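Local coordinates for hypothetical protein Atu2648 (Agrobacterium tumefaciens str. C58, PDB 1ZCE) that is of unknown function but folds as an EVE domain, akin to PUA and ASCH domains, a kinship that hints at nucleic-acid binding, at residues Glu24-Thr30 / Cys85-Arg89. Sequence-based numbering, arbitrary orientation.
Sequences ETGEEWT and CVDIR
Trp29, Ile88 and Arg89 bury the most surface where residues 24-30 run antiparallel to 85-89. Glu27 and Ile88 form a hydrogen-bonded pair, with Glu27 N to Ile88 O at 2.8 Å and Ile88 N to Glu27 O at 3.0 Å; next to it, Glu28 and Asp87 make a non-hydrogen-bonded pair with CA atoms 4.1 Å apart. A third bond, Trp29 N to Val86 O (2.9 Å), precedes an inverse gamma turn centred on Trp29 (phi/psi -86/69), which bends the chain out of the extended course. The indole lies on the same side of the sheet as Glu27 and Ile88, and Ile88 (chi1 p, chi2 t) lays CD1 over its six-membered ring, 3.8 Å from the centroid, in a CH-pi contact. Tyr7 meets this indole edge-to-face. Through the backbone pairing, strand 27-28 joins the EVE domain's mixed sheet as an edge strand, beside strand 84-99, whose other neighbour is strand 60-73. Gly26, whose phi of 75° favours glycine, lies with its CA 3.2 Å from Ile88 O, and a CB would clash with that oxygen. Beyond it, Arg89 stretches out (chi1 p, then t, t) to the end of the 3-10 turn: NH2 donates to Glu24 O (3.2 Å) and to a water held by Glu24 OE2, while NE forms a salt bridge with Glu66. A second water joins Thr25 O to Asp87 OD2, 2.8 Å from each.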
ATOM      1  N   GLU A  24       8.996   8.436  10.951  1.00  9.84           N
ATOM      2  CA  GLU A  24       9.801   8.741   9.772  1.00  9.29           C
ATOM      3  C   GLU A  24      10.837   7.676   9.426  1.00  8.51           C
ATOM      4  O   GLU A  24      11.304   7.619   8.290  1.00  8.75           O
ATOM      5  CB  GLU A  24      10.471  10.115   9.926  1.00 10.18           C
ATOM      6  CG  GLU A  24      11.300  10.287  11.186  1.00 12.04           C
ATOM      7  CD  GLU A  24      12.763   9.935  10.995  1.00 12.44           C
ATOM      8  OE1 GLU A  24      13.488   9.877  12.006  1.00 14.96           O
ATOM      9  OE2 GLU A  24      13.191   9.728   9.842  1.00 13.09           O
ATOM     10  N   THR A  25      11.184   6.835  10.398  1.00  9.61           N
ATOM     11  CA  THR A  25      12.151   5.758  10.187  1.00 11.06           C
ATOM     12  C   THR A  25      11.589   4.778   9.162  1.00 10.57           C
ATOM     13  O   THR A  25      12.333   4.161   8.401  1.00 11.85           O
ATOM     14  CB  THR A  25      12.434   4.992  11.499  1.00 11.61           C
ATOM     15  OG1 THR A  25      13.048   5.875  12.445  1.00 13.08           O
ATOM     16  CG2 THR A  25      13.356   3.807  11.242  1.00 13.33           C
ATOM     17  N   GLY A  26      10.268   4.643   9.151  1.00  9.20           N
ATOM     18  CA  GLY A  26       9.630   3.744   8.211  1.00  8.87           C
ATOM     19  C   GLY A  26       9.780   2.284   8.581  1.00  7.77           C
ATOM     20  O   GLY A  26      10.274   1.941   9.657  1.00  8.55           O
ATOM     21  N   GLU A  27       9.351   1.423   7.665  1.00  6.63           N
ATOM     22  CA  GLU A  27       9.409  -0.016   7.858  1.00  6.56           C
ATOM     23  C   GLU A  27       9.799  -0.712   6.561  1.00  5.26           C
ATOM     24  O   GLU A  27       9.222  -0.445   5.508  1.00  5.09           O
ATOM     25  CB  GLU A  27       8.041  -0.526   8.314  1.00  6.96           C
ATOM     26  CG  GLU A  27       7.950  -2.030   8.497  1.00  8.72           C
ATOM     27  CD  GLU A  27       8.671  -2.518   9.736  1.00 10.49           C
ATOM     28  OE1 GLU A  27       8.717  -3.748   9.953  1.00 13.53           O
ATOM     29  OE2 GLU A  27       9.187  -1.675  10.498  1.00 11.68           O
ATOM     30  N   GLU A  28      10.783  -1.602   6.640  1.00  5.52           N
ATOM     31  CA  GLU A  28      11.221  -2.359   5.476  1.00  5.07           C
ATOM     32  C   GLU A  28      10.074  -3.307   5.143  1.00  4.73           C
ATOM     33  O   GLU A  28       9.581  -4.023   6.019  1.00  5.43           O
ATOM     34  CB  GLU A  28      12.481  -3.163   5.810  1.00  6.03           C
ATOM     35  CG  GLU A  28      13.074  -3.879   4.610  1.00  6.68           C
ATOM     36  CD  GLU A  28      14.214  -4.817   4.971  1.00  8.13           C
ATOM     37  OE1 GLU A  28      14.807  -5.400   4.041  1.00  8.57           O
ATOM     38  OE2 GLU A  28      14.510  -4.977   6.173  1.00  9.98           O
ATOM     39  N   TRP A  29       9.641  -3.317   3.885  1.00  4.29           N
ATOM     40  CA  TRP A  29       8.522  -4.171   3.500  1.00  4.13           C
ATOM     41  C   TRP A  29       8.972  -5.583   3.130  1.00  4.48           C
ATOM     42  O   TRP A  29       8.887  -6.010   1.978  1.00  5.31           O
ATOM     43  CB  TRP A  29       7.743  -3.536   2.346  1.00  5.24           C
ATOM     44  CG  TRP A  29       6.289  -3.851   2.420  1.00  4.70           C
ATOM     45  CD1 TRP A  29       5.547  -4.531   1.501  1.00  5.40           C
ATOM     46  CD2 TRP A  29       5.408  -3.548   3.505  1.00  4.64           C
ATOM     47  NE1 TRP A  29       4.255  -4.674   1.946  1.00  5.09           N
ATOM     48  CE2 TRP A  29       4.142  -4.079   3.176  1.00  5.31           C
ATOM     49  CE3 TRP A  29       5.565  -2.880   4.727  1.00  6.44           C
ATOM     50  CZ2 TRP A  29       3.036  -3.966   4.026  1.00  4.86           C
ATOM     51  CZ3 TRP A  29       4.466  -2.766   5.575  1.00  5.94           C
ATOM     52  CH2 TRP A  29       3.217  -3.306   5.218  1.00  7.09           C
ATOM     53  N   THR A  30       9.424  -6.308   4.147  1.00  6.21           N
ATOM     54  CA  THR A  30       9.940  -7.664   3.997  1.00  6.23           C
ATOM     55  C   THR A  30       8.877  -8.741   3.835  1.00  6.63           C
ATOM     56  O   THR A  30       7.693  -8.503   4.052  1.00  7.98           O
ATOM     57  CB  THR A  30      10.782  -8.050   5.221  1.00  7.78           C
ATOM     58  OG1 THR A  30       9.952  -8.017   6.388  1.00 10.03           O
ATOM     59  CG2 THR A  30      11.926  -7.075   5.407  1.00  8.72           C
ATOM     60  N   CYS A  85      12.888  -5.236  -1.759  1.00  5.47           N
ATOM     61  CA  CYS A  85      11.714  -4.477  -1.353  1.00  5.24           C
ATOM     62  C   CYS A  85      12.026  -3.027  -1.009  1.00  4.80           C
ATOM     63  O   CYS A  85      13.192  -2.636  -0.854  1.00  5.43           O
ATOM     64  CB  CYS A  85      11.095  -5.146  -0.123  1.00  4.72           C
ATOM     65  SG  CYS A  85      12.294  -5.326   1.260  1.00  6.88           S
ATOM     66  N   VAL A  86      10.967  -2.229  -0.904  1.00  4.36           N
ATOM     67  CA  VAL A  86      11.102  -0.833  -0.520  1.00  4.83           C
ATOM     68  C   VAL A  86      10.842  -0.740   0.981  1.00  4.63           C
ATOM     69  O   VAL A  86      10.566  -1.741   1.648  1.00  4.55           O
ATOM     70  CB  VAL A  86      10.052   0.079  -1.229  1.00  4.67           C
ATOM     71  CG1 VAL A  86      10.318   0.124  -2.722  1.00  6.59           C
ATOM     72  CG2 VAL A  86       8.638  -0.428  -0.961  1.00  4.38           C
ATOM     73  N   ASP A  87      10.972   0.475   1.499  1.00  4.52           N
ATOM     74  CA  ASP A  87      10.670   0.779   2.892  1.00  5.01           C
ATOM     75  C   ASP A  87       9.534   1.787   2.751  1.00  4.94           C
ATOM     76  O   ASP A  87       9.566   2.613   1.838  1.00  5.14           O
ATOM     77  CB  ASP A  87      11.833   1.494   3.583  1.00  6.78           C
ATOM     78  CG  ASP A  87      12.979   0.570   3.948  1.00  7.90           C
ATOM     79  OD1 ASP A  87      13.087  -0.532   3.382  1.00  7.89           O
ATOM     80  OD2 ASP A  87      13.792   0.971   4.809  1.00 10.34           O
ATOM     81  N   ILE A  88       8.537   1.725   3.629  1.00  4.83           N
ATOM     82  CA  ILE A  88       7.434   2.680   3.578  1.00  4.82           C
ATOM     83  C   ILE A  88       7.214   3.297   4.953  1.00  4.52           C
ATOM     84  O   ILE A  88       7.616   2.731   5.969  1.00  4.96           O
ATOM     85  CB  ILE A  88       6.095   2.023   3.118  1.00  4.98           C
ATOM     86  CG1 ILE A  88       5.682   0.910   4.085  1.00  6.35           C
ATOM     87  CG2 ILE A  88       6.237   1.482   1.703  1.00  6.41           C
ATOM     88  CD1 ILE A  88       4.297   0.331   3.801  1.00  7.27           C
ATOM     89  N   ARG A  89       6.582   4.466   4.979  1.00  5.36           N
ATOM     90  CA  ARG A  89       6.290   5.140   6.239  1.00  5.30           C
ATOM     91  C   ARG A  89       4.919   5.796   6.184  1.00  4.50           C
ATOM     92  O   ARG A  89       4.414   6.122   5.113  1.00  4.70           O
ATOM     93  CB  ARG A  89       7.359   6.187   6.566  1.00  6.19           C
ATOM     94  CG  ARG A  89       7.503   7.306   5.563  1.00  6.98           C
ATOM     95  CD  ARG A  89       8.701   8.167   5.938  1.00  7.34           C
ATOM     96  NE  ARG A  89       9.070   9.128   4.904  1.00  8.18           N
ATOM     97  CZ  ARG A  89      10.200   9.828   4.915  1.00  8.22           C
ATOM     98  NH1 ARG A  89      10.463  10.682   3.935  1.00 11.69           N
ATOM     99  NH2 ARG A  89      11.071   9.669   5.904  1.00  9.08           N
TER
HETATM  100  O   HOH W   1      13.268  10.807   7.249  1.00 12.92           O
HETATM  101  O   HOH W   2      12.777   1.578   7.308  1.00 15.34           O